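Local coordinates for protein glutathione S-transferase domain (Burkholderia graminis, PDB 4MF5) that binds glutathione and probably works as a transferase that joins the thiol of this tripeptide to electrophilic substrates, at residues E61-P66 / D121-L126; E41-Y46 / P94-P99; L87-K92 / P108-G113. All blocks are in the same frame, centred on the assembly; numbering follows the deposited sequence.

Overall arrangement
From the N terminus, the chain first lays down 41-46, the first strand of contact 2, and then runs through helix 51-63 to 61-66, which opens contact 1. The loop 87-92 opens contact 3. Contact 2 closes next, when 94-99 pairs with 41-46; contact 3 closes at 108-113, and contact 1 last, at 121-126. Contact 3 is therefore nested within the loop of contact 1, while contact 2 crosses both. Contact 2 joins two sheet strands, contact 1 ties the ends of two helices, and contact 3 links the glutathione-site loop to strand 107-110. Contacts 2 and 3 meet where I96 pairs with L109; K122 of contact 1 reaches D98 of contact 2.

Contact 1 of 3, residues E61-P66 / D121-L126; sequences EETGLP and DKTGQL
The C-terminal ends of helices 51-63 and 112-123 meet here, and the Q125 amide spans the gap to T63. Q125 NE2 approaches T63 O at 3.5 Å, nearly straight (162°) but long enough to count as a weak bond. Q125 NE2 also donates to T123 OG1 at 3.0 Å, 29° out of the amide plane; T123 was modelled in two conformers, which makes this second bond less certain. At the other end of the amide, Q125 OE1 accepts from a water at 2.8 Å, and that water also donates to E62 O at 3.2 Å. These partners would restrain the rotation of the amide. These helices cover one face of the thioredoxin-like sheet of glutathione transferases, and each ends at a glycine of positive phi, G64 and G124. T63 turns OG1 back between its backbone N and carbonyl carbon (chi1 63°), towards M59 O, which directs CG2 to the Q125 side chain; T63 CB also lies beside Q125 NE2. L126 CD1 lies 3.7 Å from E62 CB and 4.1 Å from T63 CG2, while the E62 carboxylate pairs with R243. L65 and K122 cross at about a right angle, with L65 CD1 3.8 Å from K122 CE; the lysine chain is extended as far as CE and bends at its last torsion, its NZ forming a salt bridge with D98.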
ATOM      1  N   GLU A  61      -3.454  20.340   5.583  1.00  8.60           N
ATOM      2  CA  GLU A  61      -3.329  21.724   5.158  1.00  9.17           C
ATOM      3  C   GLU A  61      -4.148  22.013   3.908  1.00  9.53           C
ATOM      4  O   GLU A  61      -4.738  23.084   3.800  1.00 11.80           O
ATOM      5  CB  GLU A  61      -1.848  22.067   4.920  1.00  9.63           C
ATOM      6  CG  GLU A  61      -1.014  22.074   6.192  1.00 10.00           C
ATOM      7  CD  GLU A  61      -1.339  23.198   7.148  1.00 10.77           C
ATOM      8  OE1 GLU A  61      -1.967  24.194   6.732  1.00 11.55           O
ATOM      9  OE2 GLU A  61      -0.921  23.095   8.322  1.00 11.80           O
ATOM     10  N   GLU A  62      -4.207  21.079   2.967  1.00  8.80           N
ATOM     11  CA  GLU A  62      -4.984  21.270   1.746  1.00  9.42           C
ATOM     12  C   GLU A  62      -6.470  21.370   2.053  1.00 10.61           C
ATOM     13  O   GLU A  62      -7.172  22.218   1.495  1.00 13.25           O
ATOM     14  CB  GLU A  62      -4.752  20.108   0.772  1.00  9.39           C
ATOM     15  CG  GLU A  62      -3.370  20.093   0.133  1.00  8.83           C
ATOM     16  CD  GLU A  62      -3.159  21.043  -1.022  1.00  9.66           C
ATOM     17  OE1 GLU A  62      -4.089  21.830  -1.343  1.00 12.10           O
ATOM     18  OE2 GLU A  62      -2.063  21.001  -1.614  1.00  9.54           O
ATOM     19  N   THR A  63      -6.966  20.477   2.904  1.00 10.48           N
ATOM     20  CA  THR A  63      -8.383  20.434   3.212  1.00 11.43           C
ATOM     21  C   THR A  63      -8.789  21.471   4.242  1.00 11.39           C
ATOM     22  O   THR A  63      -9.973  21.709   4.404  1.00 14.08           O
ATOM     23  CB  THR A  63      -8.837  19.057   3.708  1.00 12.83           C
ATOM     24  OG1 THR A  63      -8.171  18.736   4.939  1.00 13.16           O
ATOM     25  CG2 THR A  63      -8.621  17.994   2.638  1.00 14.73           C
ATOM     26  N   GLY A  64      -7.828  22.036   4.966  1.00 10.93           N
ATOM     27  CA  GLY A  64      -8.101  22.999   6.012  1.00 11.71           C
ATOM     28  C   GLY A  64      -8.659  22.395   7.289  1.00 10.37           C
ATOM     29  O   GLY A  64      -9.115  23.144   8.161  1.00 11.90           O
ATOM     30  N   LEU A  65      -8.631  21.074   7.437  1.00  8.98           N
ATOM     31  CA  LEU A  65      -9.150  20.487   8.643  1.00  8.80           C
ATOM     32  C   LEU A  65      -8.253  20.869   9.816  1.00  8.83           C
ATOM     33  O   LEU A  65      -7.040  20.685   9.746  1.00  9.82           O
ATOM     34  CB  LEU A  65      -9.167  18.966   8.515  1.00  9.38           C
ATOM     35  CG  LEU A  65      -9.888  18.218   9.628  1.00  9.86           C
ATOM     36  CD1 LEU A  65     -11.385  18.388   9.521  1.00 10.45           C
ATOM     37  CD2 LEU A  65      -9.541  16.740   9.605  1.00 11.46           C
ATOM     38  N   PRO A  66      -8.821  21.336  10.945  1.00  8.82           N
ATOM     39  CA  PRO A  66      -7.945  21.651  12.077  1.00  8.55           C
ATOM     40  C   PRO A  66      -7.206  20.424  12.578  1.00  8.37           C
ATOM     41  O   PRO A  66      -7.755  19.317  12.601  1.00  8.81           O
ATOM     42  CB  PRO A  66      -8.931  22.167  13.139  1.00  9.14           C
ATOM     43  CG  PRO A  66     -10.098  22.691  12.334  1.00  9.64           C
ATOM     44  CD  PRO A  66     -10.223  21.724  11.199  1.00  9.11           C
ATOM     45  N   ASP A 121     -12.509  11.086   2.519  1.00  8.46           N
ATOM     46  CA  ASP A 121     -13.902  10.709   2.767  1.00  8.72           C
ATOM     47  C   ASP A 121     -14.553  11.613   3.801  1.00  8.51           C
ATOM     48  O   ASP A 121     -15.721  11.967   3.673  1.00  9.42           O
ATOM     49  CB  ASP A 121     -13.993   9.268   3.263  1.00  9.28           C
ATOM     50  CG  ASP A 121     -13.715   8.238   2.203  1.00 10.07           C
ATOM     51  OD1 ASP A 121     -13.630   8.572   1.007  1.00 11.65           O
ATOM     52  OD2 ASP A 121     -13.587   7.056   2.606  1.00 11.48           O
ATOM     53  N   LYS A 122     -13.814  11.944   4.862  1.00  8.55           N
ATOM     54  CA  LYS A 122     -14.387  12.686   5.973  1.00  8.62           C
ATOM     55  C   LYS A 122     -14.979  13.999   5.525  1.00 10.06           C
ATOM     56  O   LYS A 122     -16.067  14.373   5.954  1.00 11.17           O
ATOM     57  CB  LYS A 122     -13.317  12.947   7.037  1.00  8.98           C
ATOM     58  CG  LYS A 122     -13.802  13.748   8.231  1.00  9.07           C
ATOM     59  CD  LYS A 122     -12.661  14.261   9.085  1.00  9.56           C
ATOM     60  CE  LYS A 122     -13.155  15.157  10.223  1.00  9.64           C
ATOM     61  NZ  LYS A 122     -13.855  14.401  11.288  1.00  9.27           N
ATOM     62  N   THR A 123     -14.243  14.695   4.659  1.00 10.74           N
ATOM     63  CA  THR A 123     -14.810  15.988   4.245  0.52 10.55           C
ATOM     64  C   THR A 123     -15.041  16.092   2.752  1.00 11.17           C
ATOM     65  O   THR A 123     -15.436  17.151   2.275  1.00 12.25           O
ATOM     66  CB  THR A 123     -13.959  17.168   4.702  0.52  8.86           C
ATOM     67  OG1 THR A 123     -12.670  17.056   4.090  0.52 10.87           O
ATOM     68  CG2 THR A 123     -13.814  17.212   6.209  0.52 11.54           C
ATOM     69  N   GLY A 124     -14.995  14.966   2.052  1.00 10.26           N
ATOM     70  CA  GLY A 124     -15.402  14.948   0.647  1.00 11.63           C
ATOM     71  C   GLY A 124     -14.492  15.804  -0.212  1.00 11.95           C
ATOM     72  O   GLY A 124     -14.974  16.587  -1.038  1.00 16.72           O
ATOM     73  N   GLN A 125     -13.191  15.714  -0.006  1.00  9.91           N
ATOM     74  CA  GLN A 125     -12.228  16.497  -0.767  1.00 10.13           C
ATOM     75  C   GLN A 125     -11.085  15.638  -1.268  1.00 10.11           C
ATOM     76  O   GLN A 125     -10.629  14.752  -0.561  1.00 11.49           O
ATOM     77  CB  GLN A 125     -11.636  17.613   0.108  1.00 12.50           C
ATOM     78  CG  GLN A 125     -12.627  18.649   0.553  1.00 13.87           C
ATOM     79  CD  GLN A 125     -11.931  19.681   1.398  1.00 21.28           C
ATOM     80  OE1 GLN A 125     -11.143  20.506   0.882  1.00 22.31           O
ATOM     81  NE2 GLN A 125     -12.167  19.628   2.710  1.00 18.44           N
ATOM     82  N   LEU A 126     -10.606  15.935  -2.474  1.00  9.82           N
ATOM     83  CA  LEU A 126      -9.321  15.416  -2.987  1.00  9.47           C
ATOM     84  C   LEU A 126      -9.368  13.927  -3.306  1.00 10.02           C
ATOM     85  O   LEU A 126      -8.341  13.259  -3.428  1.00  9.56           O
ATOM     86  CB  LEU A 126      -8.138  15.806  -2.091  1.00  9.57           C
ATOM     87  CG  LEU A 126      -7.986  17.320  -1.959  1.00 10.66           C
ATOM     88  CD1 LEU A 126      -6.815  17.662  -1.061  1.00 15.42           C
ATOM     89  CD2 LEU A 126      -7.858  18.011  -3.310  1.00 18.33           C
TER
HETATM   90  O   HOH W   1     -10.171  23.162   0.995  1.00 27.50           O

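Contact 2 of 3, residues E41-Y46 / P94-P99; sequences ERLQLY and PAIIDP
Y46 and I97 lie on the same face of the sheet and cross at a slant: the isoleucine's CD1 meets the phenol near its outer end, 3.6 Å from Y46 OH. One edge of the tyrosine ring is turned to the neighbouring strand, with Y46 CD2 3.5 Å from A95 O, close to the ring plane. Chi1 of -49° sets the ring beside its own backbone N, and chi2 turns its edge to the strand; the H70 ring meets it nearly parallel. On the reverse face I96 serves two leucines. Its CG1 stands between the backbone N and the carbonyl carbon (chi1 64°), which presents I96 CG2 to L43 CD2 and L45 CD1, each 3.9 Å away. Both leucines approach I96 obliquely. Helices 51-63 and 112-123 cover this face, whereas Y46 and I97 lie against helix 31-34. The backbones form the central antiparallel pair of the thioredoxin-like domain: strand segments 43-46 and 95-98 run antiparallel, 168° apart. Q44-I97 and Y46-A95 are hydrogen-bonded pairs, and L45-I96 between them is a non-hydrogen-bonded pair. The bond from Q44 N to I97 O is 2.8 Å; that from Y46 N to A95 O is 2.9 Å. P94, preceded by a cis peptide bond as in thioredoxin-like folds generally, sits beside the glutathione-site residue N52 and adds its CB to L45 CD1 at 4.2 Å. At the opposite end of the strand pair, P99 CD packs 3.4 Å from R42 O. Q44 bends back, carrying its amide away from I97 to R42 O, E68 and H70.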
ATOM      1  N   GLU A  41     -10.313  18.814  20.809  1.00 10.95           N
ATOM      2  CA  GLU A  41     -11.342  18.919  19.804  1.00 10.95           C
ATOM      3  C   GLU A  41     -10.834  18.820  18.365  1.00  9.63           C
ATOM      4  O   GLU A  41     -11.641  18.785  17.433  1.00  9.61           O
ATOM      5  CB  GLU A  41     -12.066  20.273  19.964  1.00 12.08           C
ATOM      6  CG  GLU A  41     -11.340  21.516  19.421  1.00 13.42           C
ATOM      7  CD  GLU A  41     -10.188  22.071  20.242  1.00 13.75           C
ATOM      8  OE1 GLU A  41      -9.616  23.071  19.727  1.00 15.08           O
ATOM      9  OE2 GLU A  41      -9.885  21.534  21.355  1.00 13.00           O
ATOM     10  N   ARG A  42      -9.510  18.802  18.208  1.00  9.27           N
ATOM     11  CA  ARG A  42      -8.887  18.727  16.885  1.00  9.04           C
ATOM     12  C   ARG A  42      -8.299  17.347  16.653  1.00  8.91           C
ATOM     13  O   ARG A  42      -7.794  16.711  17.582  1.00  9.76           O
ATOM     14  CB  ARG A  42      -7.740  19.751  16.759  1.00 10.13           C
ATOM     15  CG  ARG A  42      -8.191  21.175  17.019  1.00 10.34           C
ATOM     16  CD  ARG A  42      -7.110  22.259  16.926  1.00 14.80           C
ATOM     17  NE  ARG A  42      -7.636  23.504  17.518  1.00 15.37           N
ATOM     18  CZ  ARG A  42      -6.956  24.632  17.741  1.00 16.11           C
ATOM     19  NH1 ARG A  42      -5.685  24.727  17.440  1.00 17.74           N
ATOM     20  NH2 ARG A  42      -7.561  25.684  18.284  1.00 18.47           N
ATOM     21  N   LEU A  43      -8.320  16.908  15.404  1.00  8.51           N
ATOM     22  CA  LEU A  43      -7.570  15.746  14.997  1.00  8.45           C
ATOM     23  C   LEU A  43      -6.133  15.866  15.508  1.00  8.60           C
ATOM     24  O   LEU A  43      -5.469  16.914  15.348  1.00  9.28           O
ATOM     25  CB  LEU A  43      -7.613  15.639  13.482  1.00  8.53           C
ATOM     26  CG  LEU A  43      -6.907  14.418  12.877  1.00  9.37           C
ATOM     27  CD1 LEU A  43      -7.620  13.947  11.612  1.00 10.01           C
ATOM     28  CD2 LEU A  43      -5.437  14.704  12.592  1.00  9.48           C
ATOM     29  N   GLN A  44      -5.640  14.783  16.114  1.00  8.37           N
ATOM     30  CA  GLN A  44      -4.294  14.723  16.663  1.00  8.35           C
ATOM     31  C   GLN A  44      -3.410  14.003  15.649  1.00  8.30           C
ATOM     32  O   GLN A  44      -3.726  12.897  15.217  1.00  8.59           O
ATOM     33  CB  GLN A  44      -4.326  13.930  17.963  1.00  8.94           C
ATOM     34  CG  GLN A  44      -5.277  14.514  19.018  1.00  9.79           C
ATOM     35  CD  GLN A  44      -4.762  15.814  19.577  1.00  9.77           C
ATOM     36  OE1 GLN A  44      -3.654  15.870  20.123  1.00 10.84           O
ATOM     37  NE2 GLN A  44      -5.548  16.877  19.455  1.00  9.85           N
ATOM     38  N   LEU A  45      -2.294  14.630  15.298  1.00  8.33           N
ATOM     39  CA  LEU A  45      -1.328  14.075  14.347  1.00  8.22           C
ATOM     40  C   LEU A  45      -0.024  13.805  15.076  1.00  8.51           C
ATOM     41  O   LEU A  45       0.548  14.717  15.663  1.00  9.36           O
ATOM     42  CB  LEU A  45      -1.080  15.065  13.208  1.00  8.60           C
ATOM     43  CG  LEU A  45       0.032  14.682  12.240  1.00  8.78           C
ATOM     44  CD1 LEU A  45      -0.310  13.416  11.464  1.00  9.68           C
ATOM     45  CD2 LEU A  45       0.337  15.830  11.292  1.00 10.25           C
ATOM     46  N   TYR A  46       0.456  12.560  15.001  1.00  8.11           N
ATOM     47  CA  TYR A  46       1.713  12.144  15.634  1.00  8.70           C
ATOM     48  C   TYR A  46       2.645  11.799  14.488  1.00  8.63           C
ATOM     49  O   TYR A  46       2.464  10.793  13.805  1.00  9.12           O
ATOM     50  CB  TYR A  46       1.462  10.978  16.579  1.00  9.21           C
ATOM     51  CG  TYR A  46       0.305  11.218  17.539  1.00  8.82           C
ATOM     52  CD1 TYR A  46       0.479  11.853  18.764  1.00  9.26           C
ATOM     53  CD2 TYR A  46      -0.974  10.794  17.200  1.00  9.16           C
ATOM     54  CE1 TYR A  46      -0.595  12.058  19.615  1.00  9.27           C
ATOM     55  CE2 TYR A  46      -2.046  11.002  18.045  1.00  9.43           C
ATOM     56  CZ  TYR A  46      -1.857  11.633  19.249  1.00  9.30           C
ATOM     57  OH  TYR A  46      -2.950  11.805  20.064  1.00  9.90           O
ATOM     58  N   PRO A  94       3.252   8.296   9.933  1.00  8.54           N
ATOM     59  CA  PRO A  94       2.384   9.022  10.848  1.00  8.95           C
ATOM     60  C   PRO A  94       1.290   8.145  11.435  1.00  8.50           C
ATOM     61  O   PRO A  94       0.983   7.054  10.931  1.00  9.20           O
ATOM     62  CB  PRO A  94       1.769  10.080   9.928  1.00  9.73           C
ATOM     63  CG  PRO A  94       1.610   9.324   8.638  1.00  9.69           C
ATOM     64  CD  PRO A  94       2.807   8.449   8.533  1.00  9.23           C
ATOM     65  N   ALA A  95       0.666   8.681  12.477  1.00  8.19           N
ATOM     66  CA  ALA A  95      -0.577   8.118  13.002  1.00  7.68           C
ATOM     67  C   ALA A  95      -1.439   9.278  13.461  1.00  7.84           C
ATOM     68  O   ALA A  95      -0.935  10.372  13.748  1.00  8.38           O
ATOM     69  CB  ALA A  95      -0.280   7.155  14.145  1.00  8.82           C
ATOM     70  N   ILE A  96      -2.752   9.043  13.516  1.00  7.74           N
ATOM     71  CA  ILE A  96      -3.712  10.049  13.952  1.00  7.52           C
ATOM     72  C   ILE A  96      -4.687   9.488  14.969  1.00  7.99           C
ATOM     73  O   ILE A  96      -4.932   8.284  15.025  1.00  8.08           O
ATOM     74  CB  ILE A  96      -4.516  10.643  12.757  1.00  8.26           C
ATOM     75  CG1 ILE A  96      -5.392   9.591  12.078  1.00  8.60           C
ATOM     76  CG2 ILE A  96      -3.591  11.339  11.777  1.00  8.33           C
ATOM     77  CD1 ILE A  96      -6.489  10.149  11.218  1.00  9.87           C
ATOM     78  N   ILE A  97      -5.288  10.397  15.722  1.00  8.15           N
ATOM     79  CA  ILE A  97      -6.571  10.127  16.383  1.00  8.13           C
ATOM     80  C   ILE A  97      -7.499  11.271  16.023  1.00  7.87           C
ATOM     81  O   ILE A  97      -7.210  12.428  16.369  1.00  8.73           O
ATOM     82  CB  ILE A  97      -6.470  10.015  17.917  1.00  9.34           C
ATOM     83  CG1 ILE A  97      -5.558   8.843  18.319  1.00  9.30           C
ATOM     84  CG2 ILE A  97      -7.872   9.832  18.503  1.00 10.56           C
ATOM     85  CD1 ILE A  97      -5.103   8.896  19.760  1.00 10.99           C
ATOM     86  N   ASP A  98      -8.578  10.963  15.307  1.00  8.38           N
ATOM     87  CA  ASP A  98      -9.599  11.973  15.028  1.00  8.52           C
ATOM     88  C   ASP A  98     -10.615  11.889  16.158  1.00  9.31           C
ATOM     89  O   ASP A  98     -11.328  10.895  16.230  1.00  9.65           O
ATOM     90  CB  ASP A  98     -10.259  11.746  13.681  1.00  8.67           C
ATOM     91  CG  ASP A  98     -11.218  12.866  13.303  1.00  8.53           C
ATOM     92  OD1 ASP A  98     -11.432  13.773  14.155  1.00  9.52           O
ATOM     93  OD2 ASP A  98     -11.747  12.829  12.172  1.00  9.36           O
ATOM     94  N   PRO A  99     -10.733  12.919  17.035  1.00  9.18           N
ATOM     95  CA  PRO A  99     -11.715  12.831  18.119  1.00 10.42           C
ATOM     96  C   PRO A  99     -13.144  12.764  17.602  1.00 11.70           C
ATOM     97  O   PRO A  99     -14.020  12.221  18.284  1.00 15.64           O
ATOM     98  CB  PRO A  99     -11.465  14.108  18.918  1.00 11.38           C
ATOM     99  CG  PRO A  99     -10.889  15.063  17.943  1.00 11.24           C
ATOM    100  CD  PRO A  99     -10.040  14.223  17.035  1.00  9.89           C
TER

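Contact 3 of 3, residues L87-K92 / P108-G113; sequences LNPNNK and PLFESG. With GSH (glutathione), chain D; FMT (formic acid), chain B.
Stacking dominates: the N88 amide lies flat over one face of the F110 ring, their planes 16° apart, and OD1 stands 3.1 Å above the ring centre. F110 has CG between its backbone N and carbonyl carbon (chi1 64°), turning the ring under the loop. Hydrogen bonds fix the amide. N88 OD1 accepts from N90 N at 2.8 Å, an Asx turn, with the donor above the carbonyl plane, while ND2 gives to K92 O at 2.8 Å. One water bridges the two segments, accepting from N88 ND2 and N90 ND2 and donating to E111 OE2; N90 OD1 bonds R181 of the second subunit. Apolar contacts flank the stack: P89 CD to F110 CE1 at 3.6 Å, and L87 CD1 to P108 CB at a tight 3.4 Å. K92 CD lies 3.3 Å from C2 of glutathione, present in traces. S112, seen binding glutathione in a crystal structure of this protein, here holds formic acid, probably from the crystallisation liquor, through N and OG, consistent with a carboxylate-binding place at this helix start. Strand 107-110, at the sheet edge beside 95-98, leads into helix 112-123, while W140 of the second subunit meets the F110 ring edge-to-face.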
ATOM      1  N   LEU A  87      -0.809   3.259  19.748  1.00 10.34           N
ATOM      2  CA  LEU A  87      -1.573   3.762  18.610  1.00 10.41           C
ATOM      3  C   LEU A  87      -1.146   3.064  17.314  1.00  9.81           C
ATOM      4  O   LEU A  87      -1.991   2.610  16.538  1.00 11.27           O
ATOM      5  CB  LEU A  87      -1.413   5.272  18.475  1.00  9.91           C
ATOM      6  CG  LEU A  87      -2.169   5.920  17.324  1.00  9.64           C
ATOM      7  CD1 LEU A  87      -3.667   5.618  17.394  1.00 11.46           C
ATOM      8  CD2 LEU A  87      -1.924   7.410  17.282  1.00  9.99           C
ATOM      9  N   ASN A  88       0.160   2.983  17.065  1.00 10.01           N
ATOM     10  CA  ASN A  88       0.660   2.267  15.895  1.00  9.71           C
ATOM     11  C   ASN A  88       1.622   1.174  16.322  1.00 10.11           C
ATOM     12  O   ASN A  88       2.794   1.441  16.604  1.00  9.94           O
ATOM     13  CB  ASN A  88       1.365   3.152  14.873  1.00 10.08           C
ATOM     14  CG  ASN A  88       1.758   2.327  13.655  1.00  9.63           C
ATOM     15  OD1 ASN A  88       1.474   1.122  13.615  1.00  9.98           O
ATOM     16  ND2 ASN A  88       2.377   2.926  12.671  1.00  9.69           N
ATOM     17  N   PRO A  89       1.140  -0.073  16.399  1.00 10.83           N
ATOM     18  CA  PRO A  89       2.016  -1.172  16.827  1.00 11.94           C
ATOM     19  C   PRO A  89       3.167  -1.476  15.845  1.00 10.83           C
ATOM     20  O   PRO A  89       4.084  -2.195  16.210  1.00 12.27           O
ATOM     21  CB  PRO A  89       1.045  -2.350  16.912  1.00 15.68           C
ATOM     22  CG  PRO A  89      -0.009  -2.032  15.919  1.00 15.58           C
ATOM     23  CD  PRO A  89      -0.216  -0.550  16.055  1.00 12.67           C
ATOM     24  N   ASN A  90       3.119  -0.910  14.640  1.00 10.28           N
ATOM     25  CA  ASN A  90       4.217  -0.988  13.690  1.00 10.05           C
ATOM     26  C   ASN A  90       5.302   0.058  13.955  1.00  9.83           C
ATOM     27  O   ASN A  90       6.305   0.065  13.244  1.00 10.55           O
ATOM     28  CB  ASN A  90       3.683  -0.877  12.266  1.00 10.15           C
ATOM     29  CG  ASN A  90       4.714  -1.194  11.209  1.00  9.60           C
ATOM     30  OD1 ASN A  90       5.463  -2.163  11.329  1.00 10.48           O
ATOM     31  ND2 ASN A  90       4.712  -0.424  10.130  1.00 10.46           N
ATOM     32  N   ASN A  91       5.126   0.933  14.950  1.00 10.05           N
ATOM     33  CA  ASN A  91       6.195   1.844  15.358  1.00 10.55           C
ATOM     34  C   ASN A  91       6.625   2.833  14.278  1.00 10.43           C
ATOM     35  O   ASN A  91       7.758   3.319  14.312  1.00 12.47           O
ATOM     36  CB  ASN A  91       7.391   1.119  16.067  1.00 11.91           C
ATOM     37  CG  ASN A  91       8.360   0.357  15.164  1.00 14.42           C
ATOM     38  OD1 ASN A  91       9.160   0.963  14.405  1.00 17.28           O
ATOM     39  ND2 ASN A  91       8.401  -0.941  15.328  1.00 13.00           N
ATOM     40  N   LYS A  92       5.705   3.207  13.384  1.00 10.01           N
ATOM     41  CA  LYS A  92       6.019   4.087  12.286  1.00 11.09           C
ATOM     42  C   LYS A  92       5.104   5.306  12.275  1.00 10.66           C
ATOM     43  O   LYS A  92       3.928   5.246  12.607  1.00 12.27           O
ATOM     44  CB  LYS A  92       5.880   3.341  10.965  1.00 13.30           C
ATOM     45  CG  LYS A  92       6.799   2.197  10.781  1.00 19.90           C
ATOM     46  CD  LYS A  92       8.261   2.531  10.809  1.00 25.56           C
ATOM     47  CE  LYS A  92       9.095   1.246  10.666  1.00 28.90           C
ATOM     48  NZ  LYS A  92       9.054   0.668   9.291  1.00 30.64           N
ATOM     49  N   PRO A 108      -8.788   6.108  15.910  1.00  8.79           N
ATOM     50  CA  PRO A 108      -7.331   5.952  15.784  1.00  8.63           C
ATOM     51  C   PRO A 108      -7.019   5.360  14.418  1.00  8.38           C
ATOM     52  O   PRO A 108      -7.746   4.490  13.954  1.00  9.78           O
ATOM     53  CB  PRO A 108      -7.000   4.953  16.892  1.00  9.25           C
ATOM     54  CG  PRO A 108      -8.224   4.083  16.976  1.00 11.45           C
ATOM     55  CD  PRO A 108      -9.395   4.984  16.647  1.00 10.96           C
ATOM     56  N   LEU A 109      -5.940   5.803  13.775  1.00  8.12           N
ATOM     57  CA  LEU A 109      -5.605   5.252  12.473  1.00  8.20           C
ATOM     58  C   LEU A 109      -4.134   5.451  12.187  1.00  7.69           C
ATOM     59  O   LEU A 109      -3.582   6.521  12.468  1.00  8.67           O
ATOM     60  CB  LEU A 109      -6.473   5.918  11.378  1.00  8.49           C
ATOM     61  CG  LEU A 109      -6.642   5.146  10.082  1.00 10.08           C
ATOM     62  CD1 LEU A 109      -7.443   3.876  10.299  1.00 11.93           C
ATOM     63  CD2 LEU A 109      -7.328   6.017   9.035  1.00 11.12           C
ATOM     64  N   PHE A 110      -3.509   4.433  11.599  1.00  7.61           N
ATOM     65  CA  PHE A 110      -2.155   4.575  11.078  1.00  7.62           C
ATOM     66  C   PHE A 110      -2.160   4.130   9.620  1.00  7.32           C
ATOM     67  O   PHE A 110      -3.202   3.765   9.087  1.00  8.16           O
ATOM     68  CB  PHE A 110      -1.115   3.887  11.970  1.00  8.40           C
ATOM     69  CG  PHE A 110      -1.252   2.390  12.074  1.00  8.70           C
ATOM     70  CD1 PHE A 110      -2.037   1.796  13.055  1.00 10.46           C
ATOM     71  CD2 PHE A 110      -0.580   1.553  11.174  1.00  9.02           C
ATOM     72  CE1 PHE A 110      -2.150   0.411  13.120  1.00 12.09           C
ATOM     73  CE2 PHE A 110      -0.699   0.178  11.252  1.00 10.88           C
ATOM     74  CZ  PHE A 110      -1.488  -0.395  12.221  1.00 12.24           C
ATOM     75  N   GLU A 111      -0.979   4.223   8.989  1.00  7.36           N
ATOM     76  CA  GLU A 111      -0.746   4.009   7.551  1.00  7.54           C
ATOM     77  C   GLU A 111      -1.138   5.266   6.800  1.00  7.38           C
ATOM     78  O   GLU A 111      -2.321   5.569   6.617  1.00  7.37           O
ATOM     79  CB  GLU A 111      -1.450   2.780   6.956  1.00  8.00           C
ATOM     80  CG  GLU A 111      -0.973   1.472   7.566  1.00  8.67           C
ATOM     81  CD  GLU A 111       0.424   1.147   7.214  1.00  9.44           C
ATOM     82  OE1 GLU A 111       0.806   1.424   6.032  1.00 10.34           O
ATOM     83  OE2 GLU A 111       1.162   0.569   8.036  1.00 10.26           O
ATOM     84  N   SER A 112      -0.146   5.974   6.293  1.00  7.29           N
ATOM     85  CA  SER A 112      -0.386   7.226   5.568  1.00  7.21           C
ATOM     86  C   SER A 112      -1.430   7.055   4.481  1.00  7.37           C
ATOM     87  O   SER A 112      -2.331   7.877   4.356  1.00  7.75           O
ATOM     88  CB  SER A 112       0.928   7.728   4.990  1.00  7.87           C
ATOM     89  OG  SER A 112       1.488   6.828   4.052  1.00  8.04           O
ATOM     90  N   GLY A 113      -1.352   5.997   3.673  1.00  7.56           N
ATOM     91  CA  GLY A 113      -2.321   5.819   2.595  1.00  7.92           C
ATOM     92  C   GLY A 113      -3.744   5.645   3.087  1.00  7.63           C
ATOM     93  O   GLY A 113      -4.691   6.106   2.454  1.00  8.18           O
TER
HETATM   94  CG1 GSH D 303       5.949   5.013   7.571  0.62 18.06           C
HETATM   95  CD1 GSH D 303       7.024   5.971   7.957  0.62 16.16           C
HETATM   96  OE1 GSH D 303       7.232   7.053   7.386  0.62 26.90           O
HETATM   97  N2  GSH D 303       7.735   5.583   8.981  0.62 32.97           N
HETATM   98  CA2 GSH D 303       9.175   5.639   9.070  0.62 24.50           C
HETATM   99  C2  GSH D 303       9.407   5.583  10.533  0.62 25.29           C
HETATM  100  O2  GSH D 303       8.492   5.991  11.335  0.62 18.15           O
HETATM  101  CB2 GSH D 303       9.978   6.817   8.586  0.62 32.98           C
HETATM  102  SG2 GSH D 303       9.012   8.146   7.897  0.62 33.97           S
HETATM  103  N3  GSH D 303      10.556   5.069  10.918  0.62 27.04           N
HETATM  104  CA3 GSH D 303      10.787   4.765  12.309  0.62 26.34           C
HETATM  105  C3  GSH D 303      11.571   3.480  12.425  0.62 27.92           C
HETATM  106  O31 GSH D 303      11.949   2.931  11.369  0.62 31.01           O
HETATM  107  O32 GSH D 303      11.826   2.996  13.549  0.62 24.90           O
HETATM  108  C   FMT B 301       3.155   4.771   6.178  1.00 10.03           C
HETATM  109  O1  FMT B 301       3.096   5.003   4.964  1.00 10.28           O
HETATM  110  O2  FMT B 301       2.434   5.294   7.055  1.00  9.26           O
HETATM  111  O   HOH W   2       2.801   1.900   9.869  1.00 10.62           O